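Local coordinates for D-alanyl-D-alanine carboxypeptidase (Penicillin binding protein) family protein (PDB 6OSU) that probably removes the terminal D-alanine from peptidoglycan precursors in the bacterial envelope, as a serine-type D-alanyl-D-alanine carboxypeptidase, at residues P38-M43 with I50-N55; F300-L305 with A318-Y323. All blocks are in the same frame, centred on the assembly; numbering follows the deposited sequence.

Contact 1: P38-M43 with I50-N55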
loop_
_atom_site.group_PDB
_atom_site.type_symbol
_atom_site.label_atom_id
_atom_site.label_comp_id
_atom_site.label_asym_id
_atom_site.label_seq_id
_atom_site.Cartn_x
_atom_site.Cartn_y
_atom_site.Cartn_z
ATOM N N PRO A 38 11.653 -11.517 -9.965
ATOM C CA PRO A 38 12.824 -11.605 -9.080
ATOM C C PRO A 38 12.555 -11.171 -7.644
ATOM O O PRO A 38 13.326 -11.548 -6.752
ATOM C CB PRO A 38 13.850 -10.688 -9.759
ATOM C CG PRO A 38 13.062 -9.842 -10.716
ATOM C CD PRO A 38 11.903 -10.678 -11.147
ATOM N N ALA A 39 11.497 -10.402 -7.385
ATOM C CA ALA A 39 11.201 -9.960 -6.029
ATOM C C ALA A 39 9.735 -9.563 -5.926
ATOM O O ALA A 39 9.157 -9.034 -6.877
ATOM C CB ALA A 39 12.093 -8.783 -5.618
ATOM N N TRP A 40 9.148 -9.819 -4.757
ATOM C CA TRP A 40 7.788 -9.375 -4.478
ATOM C C TRP A 40 7.543 -9.404 -2.977
ATOM O O TRP A 40 8.293 -10.021 -2.217
ATOM C CB TRP A 40 6.738 -10.233 -5.198
ATOM C CG TRP A 40 6.491 -11.578 -4.570
ATOM C CD1 TRP A 40 5.754 -11.840 -3.449
ATOM C CD2 TRP A 40 6.962 -12.845 -5.044
ATOM N NE1 TRP A 40 5.750 -13.188 -3.190
ATOM C CE2 TRP A 40 6.482 -13.828 -4.155
ATOM C CE3 TRP A 40 7.746 -13.244 -6.130
ATOM C CZ2 TRP A 40 6.760 -15.183 -4.318
ATOM C CZ3 TRP A 40 8.019 -14.592 -6.290
ATOM C CH2 TRP A 40 7.529 -15.544 -5.388
ATOM N N VAL A 41 6.466 -8.736 -2.568
ATOM C CA VAL A 41 5.999 -8.769 -1.187
ATOM C C VAL A 41 4.507 -8.470 -1.180
ATOM O O VAL A 41 4.015 -7.674 -1.985
ATOM C CB VAL A 41 6.776 -7.777 -0.291
ATOM C CG1 VAL A 41 6.412 -6.341 -0.633
ATOM C CG2 VAL A 41 6.510 -8.067 1.189
ATOM N N THR A 42 3.782 -9.134 -0.282
ATOM C CA THR A 42 2.370 -8.867 -0.050
ATOM C C THR A 42 2.177 -8.623 1.437
ATOM O O THR A 42 2.566 -9.457 2.261
ATOM C CB THR A 42 1.477 -10.023 -0.519
ATOM O OG1 THR A 42 1.784 -10.352 -1.880
ATOM C CG2 THR A 42 0.002 -9.632 -0.422
ATOM N N MET A 43 1.577 -7.486 1.776
ATOM C CA MET A 43 1.454 -7.051 3.159
ATOM C C MET A 43 0.022 -6.623 3.441
ATOM O O MET A 43 -0.618 -5.979 2.604
ATOM C CB MET A 43 2.425 -5.894 3.447
ATOM C CG MET A 43 2.134 -5.119 4.712
ATOM S SD MET A 43 3.183 -3.662 4.879
ATOM C CE MET A 43 4.798 -4.426 5.015
ATOM N N ILE A 50 3.235 -9.482 6.806
ATOM C CA ILE A 50 3.639 -9.957 5.490
ATOM C C ILE A 50 3.144 -11.388 5.337
ATOM O O ILE A 50 3.474 -12.258 6.152
ATOM C CB ILE A 50 5.163 -9.874 5.318
ATOM C CG1 ILE A 50 5.621 -8.413 5.376
ATOM C CG2 ILE A 50 5.594 -10.560 4.026
ATOM C CD1 ILE A 50 7.105 -8.256 5.626
ATOM N N VAL A 51 2.348 -11.634 4.300
ATOM C CA VAL A 51 1.773 -12.956 4.068
ATOM C C VAL A 51 2.440 -13.699 2.921
ATOM O O VAL A 51 2.217 -14.914 2.780
ATOM C CB VAL A 51 0.251 -12.873 3.827
ATOM C CG1 VAL A 51 -0.438 -12.234 5.024
ATOM C CG2 VAL A 51 -0.051 -12.098 2.544
ATOM N N SER A 52 3.245 -13.024 2.103
ATOM C CA SER A 52 3.908 -13.642 0.965
ATOM C C SER A 52 5.030 -12.720 0.511
ATOM O O SER A 52 4.836 -11.504 0.430
ATOM C CB SER A 52 2.921 -13.895 -0.182
ATOM O OG SER A 52 3.576 -14.438 -1.317
ATOM N N GLU A 53 6.199 -13.296 0.232
ATOM C CA GLU A 53 7.315 -12.494 -0.255
ATOM C C GLU A 53 8.414 -13.406 -0.774
ATOM O O GLU A 53 8.571 -14.539 -0.309
ATOM C CB GLU A 53 7.871 -11.570 0.841
ATOM C CG GLU A 53 8.490 -12.285 2.040
ATOM C CD GLU A 53 9.964 -12.609 1.849
ATOM O OE1 GLU A 53 10.514 -13.384 2.656
ATOM O OE2 GLU A 53 10.575 -12.094 0.890
ATOM N N LYS A 54 9.172 -12.891 -1.741
ATOM C CA LYS A 54 10.440 -13.478 -2.153
ATOM C C LYS A 54 11.436 -12.352 -2.375
ATOM O O LYS A 54 11.113 -11.360 -3.038
ATOM C CB LYS A 54 10.314 -14.325 -3.430
ATOM C CG LYS A 54 11.653 -14.894 -3.903
ATOM C CD LYS A 54 11.501 -15.919 -5.029
ATOM C CE LYS A 54 11.447 -15.261 -6.402
ATOM N NZ LYS A 54 11.426 -16.274 -7.498
ATOM N N ASN A 55 12.635 -12.503 -1.808
ATOM C CA ASN A 55 13.731 -11.550 -2.002
ATOM C C ASN A 55 13.306 -10.130 -1.641
ATOM O O ASN A 55 13.741 -9.154 -2.257
ATOM C CB ASN A 55 14.254 -11.609 -3.440
ATOM C CG ASN A 55 14.869 -12.946 -3.784
ATOM O OD1 ASN A 55 15.658 -13.496 -3.013
ATOM N ND2 ASN A 55 14.510 -13.479 -4.948
#

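Contact 2: F300-L305 with A318-Y323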
loop_
_atom_site.group_PDB
_atom_site.type_symbol
_atom_site.label_atom_id
_atom_site.label_comp_id
_atom_site.label_asym_id
_atom_site.label_seq_id
_atom_site.Cartn_x
_atom_site.Cartn_y
_atom_site.Cartn_z
ATOM N N PHE A 300 -4.939 -5.120 1.098
ATOM C CA PHE A 300 -3.594 -5.654 0.972
ATOM C C PHE A 300 -2.767 -4.772 0.051
ATOM O O PHE A 300 -3.291 -4.132 -0.864
ATOM C CB PHE A 300 -3.607 -7.094 0.447
ATOM C CG PHE A 300 -3.900 -8.115 1.505
ATOM C CD1 PHE A 300 -2.897 -8.556 2.354
ATOM C CD2 PHE A 300 -5.179 -8.627 1.659
ATOM C CE1 PHE A 300 -3.162 -9.494 3.334
ATOM C CE2 PHE A 300 -5.452 -9.566 2.636
ATOM C CZ PHE A 300 -4.443 -10.002 3.476
ATOM N N ILE A 301 -1.464 -4.746 0.307
ATOM C CA ILE A 301 -0.505 -4.016 -0.508
ATOM C C ILE A 301 0.463 -5.022 -1.111
ATOM O O ILE A 301 1.023 -5.861 -0.395
ATOM C CB ILE A 301 0.235 -2.955 0.325
ATOM C CG1 ILE A 301 -0.745 -1.864 0.765
ATOM C CG2 ILE A 301 1.403 -2.369 -0.457
ATOM C CD1 ILE A 301 -0.236 -1.009 1.907
ATOM N N SER A 302 0.641 -4.955 -2.425
ATOM C CA SER A 302 1.550 -5.837 -3.138
ATOM C C SER A 302 2.541 -5.006 -3.934
ATOM O O SER A 302 2.171 -4.004 -4.552
ATOM C CB SER A 302 0.801 -6.780 -4.080
ATOM O OG SER A 302 0.429 -7.975 -3.417
ATOM N N VAL A 303 3.800 -5.429 -3.900
ATOM C CA VAL A 303 4.858 -4.870 -4.730
ATOM C C VAL A 303 5.474 -6.012 -5.522
ATOM O O VAL A 303 5.841 -7.041 -4.946
ATOM C CB VAL A 303 5.928 -4.153 -3.890
ATOM C CG1 VAL A 303 7.001 -3.584 -4.795
ATOM C CG2 VAL A 303 5.296 -3.058 -3.046
ATOM N N VAL A 304 5.563 -5.840 -6.839
ATOM C CA VAL A 304 6.218 -6.794 -7.723
ATOM C C VAL A 304 7.293 -6.041 -8.494
ATOM O O VAL A 304 7.026 -4.969 -9.047
ATOM C CB VAL A 304 5.220 -7.469 -8.684
ATOM C CG1 VAL A 304 5.955 -8.280 -9.720
ATOM C CG2 VAL A 304 4.262 -8.362 -7.918
ATOM N N LEU A 305 8.502 -6.595 -8.523
ATOM C CA LEU A 305 9.648 -5.933 -9.128
ATOM C C LEU A 305 10.316 -6.853 -10.138
ATOM O O LEU A 305 10.510 -8.045 -9.877
ATOM C CB LEU A 305 10.673 -5.515 -8.064
ATOM C CG LEU A 305 10.169 -4.677 -6.884
ATOM C CD1 LEU A 305 11.263 -4.525 -5.838
ATOM C CD2 LEU A 305 9.666 -3.310 -7.342
ATOM N N ALA A 318 -1.908 -9.555 -9.673
ATOM C CA ALA A 318 -3.277 -9.980 -9.405
ATOM C C ALA A 318 -3.300 -11.317 -8.676
ATOM O O ALA A 318 -4.143 -11.540 -7.799
ATOM C CB ALA A 318 -4.071 -10.067 -10.706
ATOM N N LYS A 319 -2.375 -12.216 -9.019
ATOM C CA LYS A 319 -2.292 -13.494 -8.322
ATOM C C LYS A 319 -2.001 -13.296 -6.838
ATOM O O LYS A 319 -2.606 -13.959 -5.987
ATOM C CB LYS A 319 -1.223 -14.377 -8.970
ATOM C CG LYS A 319 -0.846 -15.594 -8.139
ATOM C CD LYS A 319 -1.150 -16.895 -8.865
ATOM C CE LYS A 319 0.069 -17.415 -9.609
ATOM N NZ LYS A 319 -0.252 -18.624 -10.416
ATOM N N LEU A 320 -1.086 -12.381 -6.509
ATOM C CA LEU A 320 -0.756 -12.132 -5.108
ATOM C C LEU A 320 -1.934 -11.519 -4.360
ATOM O O LEU A 320 -2.274 -11.955 -3.253
ATOM C CB LEU A 320 0.468 -11.223 -5.006
ATOM C CG LEU A 320 1.801 -11.773 -5.508
ATOM C CD1 LEU A 320 2.867 -10.697 -5.425
ATOM C CD2 LEU A 320 2.217 -13.001 -4.712
ATOM N N LEU A 321 -2.565 -10.495 -4.942
ATOM C CA LEU A 321 -3.686 -9.842 -4.272
ATOM C C LEU A 321 -4.859 -10.798 -4.089
ATOM O O LEU A 321 -5.498 -10.811 -3.030
ATOM C CB LEU A 321 -4.124 -8.606 -5.057
ATOM C CG LEU A 321 -3.126 -7.449 -5.087
ATOM C CD1 LEU A 321 -3.608 -6.361 -6.027
ATOM C CD2 LEU A 321 -2.907 -6.892 -3.683
ATOM N N ARG A 322 -5.159 -11.602 -5.111
ATOM C CA ARG A 322 -6.244 -12.574 -4.999
ATOM C C ARG A 322 -5.925 -13.637 -3.954
ATOM O O ARG A 322 -6.805 -14.060 -3.194
ATOM C CB ARG A 322 -6.500 -13.216 -6.359
ATOM C CG ARG A 322 -7.662 -14.188 -6.394
ATOM C CD ARG A 322 -7.699 -14.947 -7.715
ATOM N NE ARG A 322 -7.055 -14.206 -8.800
ATOM C CZ ARG A 322 -5.957 -14.609 -9.439
ATOM N NH1 ARG A 322 -5.377 -15.759 -9.113
ATOM N NH2 ARG A 322 -5.442 -13.867 -10.411
ATOM N N TYR A 323 -4.667 -14.078 -3.906
ATOM C CA TYR A 323 -4.255 -15.081 -2.930
ATOM C C TYR A 323 -4.405 -14.563 -1.503
ATOM O O TYR A 323 -4.916 -15.273 -0.627
ATOM C CB TYR A 323 -2.814 -15.501 -3.225
ATOM C CG TYR A 323 -2.108 -16.274 -2.137
ATOM C CD1 TYR A 323 -2.292 -17.644 -1.996
ATOM C CD2 TYR A 323 -1.224 -15.637 -1.272
ATOM C CE1 TYR A 323 -1.633 -18.356 -1.009
ATOM C CE2 TYR A 323 -0.560 -16.338 -0.283
ATOM C CZ TYR A 323 -0.768 -17.696 -0.155
ATOM O OH TYR A 323 -0.105 -18.392 0.828
#

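Contact 1: P38-M43 with I50-N55
In the antiparallel hairpin of strands 39-44 and 50-54, Trp40 lies against Lys54 and Ser52 of the opposite strand. Trp40 CG sits between its own backbone N and carbonyl carbon (chi1 77°). Glu53 C and Lys54 CB lie over one face of the indole. Lys54 CB stands 3.5 Å from the centroid of the Trp40 six-membered ring, a CH-pi contact. The lysine chain then bends at chi3 and brings CE to 3.5 Å from Trp40 CZ3. At the ring edge, Trp40 NE1 donates to Ser52 OG at 3.1 Å, with the hydroxyl 16° out of the ring plane. Trp40 and Lys54 are a hydrogen-bonded pair: Trp40 N donates to Lys54 O and Lys54 N to Trp40 O, each at 3.0 Å. This hairpin forms one margin of the five-stranded sheet of the penicillin-binding protein/beta-lactamase fold, with strand 50-54 outermost. Thr42 N bonds to Ser52 O at 2.7 Å, but Thr42 O is taken by Val51 N, and the register slips by one in a beta bulge. Val41 CG2 meets Ile50 CG2 at 3.9 Å on the other face, towards helix 176-189. At the open end, Asn55 ND2 donates to Pro38 O at 2.9 Å.

Contact 2: F300-L305 with A318-Y323
The CB of Ser302 is directed toward the helix, and the residue meets two successive leucines, Leu320 and Leu321. Its OG lies 3.6 Å from Leu320 CB and 3.5 Å from Leu321 CD2. The hydroxyl therefore touches only carbon across this contact. Its polar need is met by Thr42 OG1 on the adjacent strand, through a hydrogen bond. Leu321 CB points neither toward the strand nor away from it, but the end of the side chain comes nearer. Its CD2 reaches Ser302 CB at 3.7 Å and comes to 4.2 Å from Phe300 CB. Leu320 CB points toward the strand. A chi2 of 176° sets Leu320 CD1 anti to CA, and this methyl meets Val304 CG2 at 3.7 Å. These two side chains pass each other at a slant. Phe300, Ser302 and Val304 alternate with Ile301 and Val303, which point away from helix 318-323 and pack on helix 176-189. No hydrogen bond joins the two segments. The axes of 300-305 and 318-323 approach to 8.6 Å, and their N-to-C directions differ by 155°. This is a helix packed on one face of an antiparallel sheet, as in the penicillin-binding protein/beta-lactamase fold, where helices cover both faces.

In the fold
Both contacts involve the same five-stranded sheet, in which strands 39-44 and 298-307 are neighbours. Met43 O accepts a probable hydrogen bond from Ile301 N, and Val41 O one from Val303 N. Contact 1 works within the sheet, at its margin. It is partly buried and relies on backbone bonds, helped by polar and aromatic side chains. Contact 2 is buried and lies between sheet and helix. It rests on van der Waals packing of leucine and valine methyls, with the serine against the leucines. Leu320 serves both places, since it also touches Trp40 and Thr42. Directional bonding thus dominates at the sheet margin, and shape fit beneath helix 310-327.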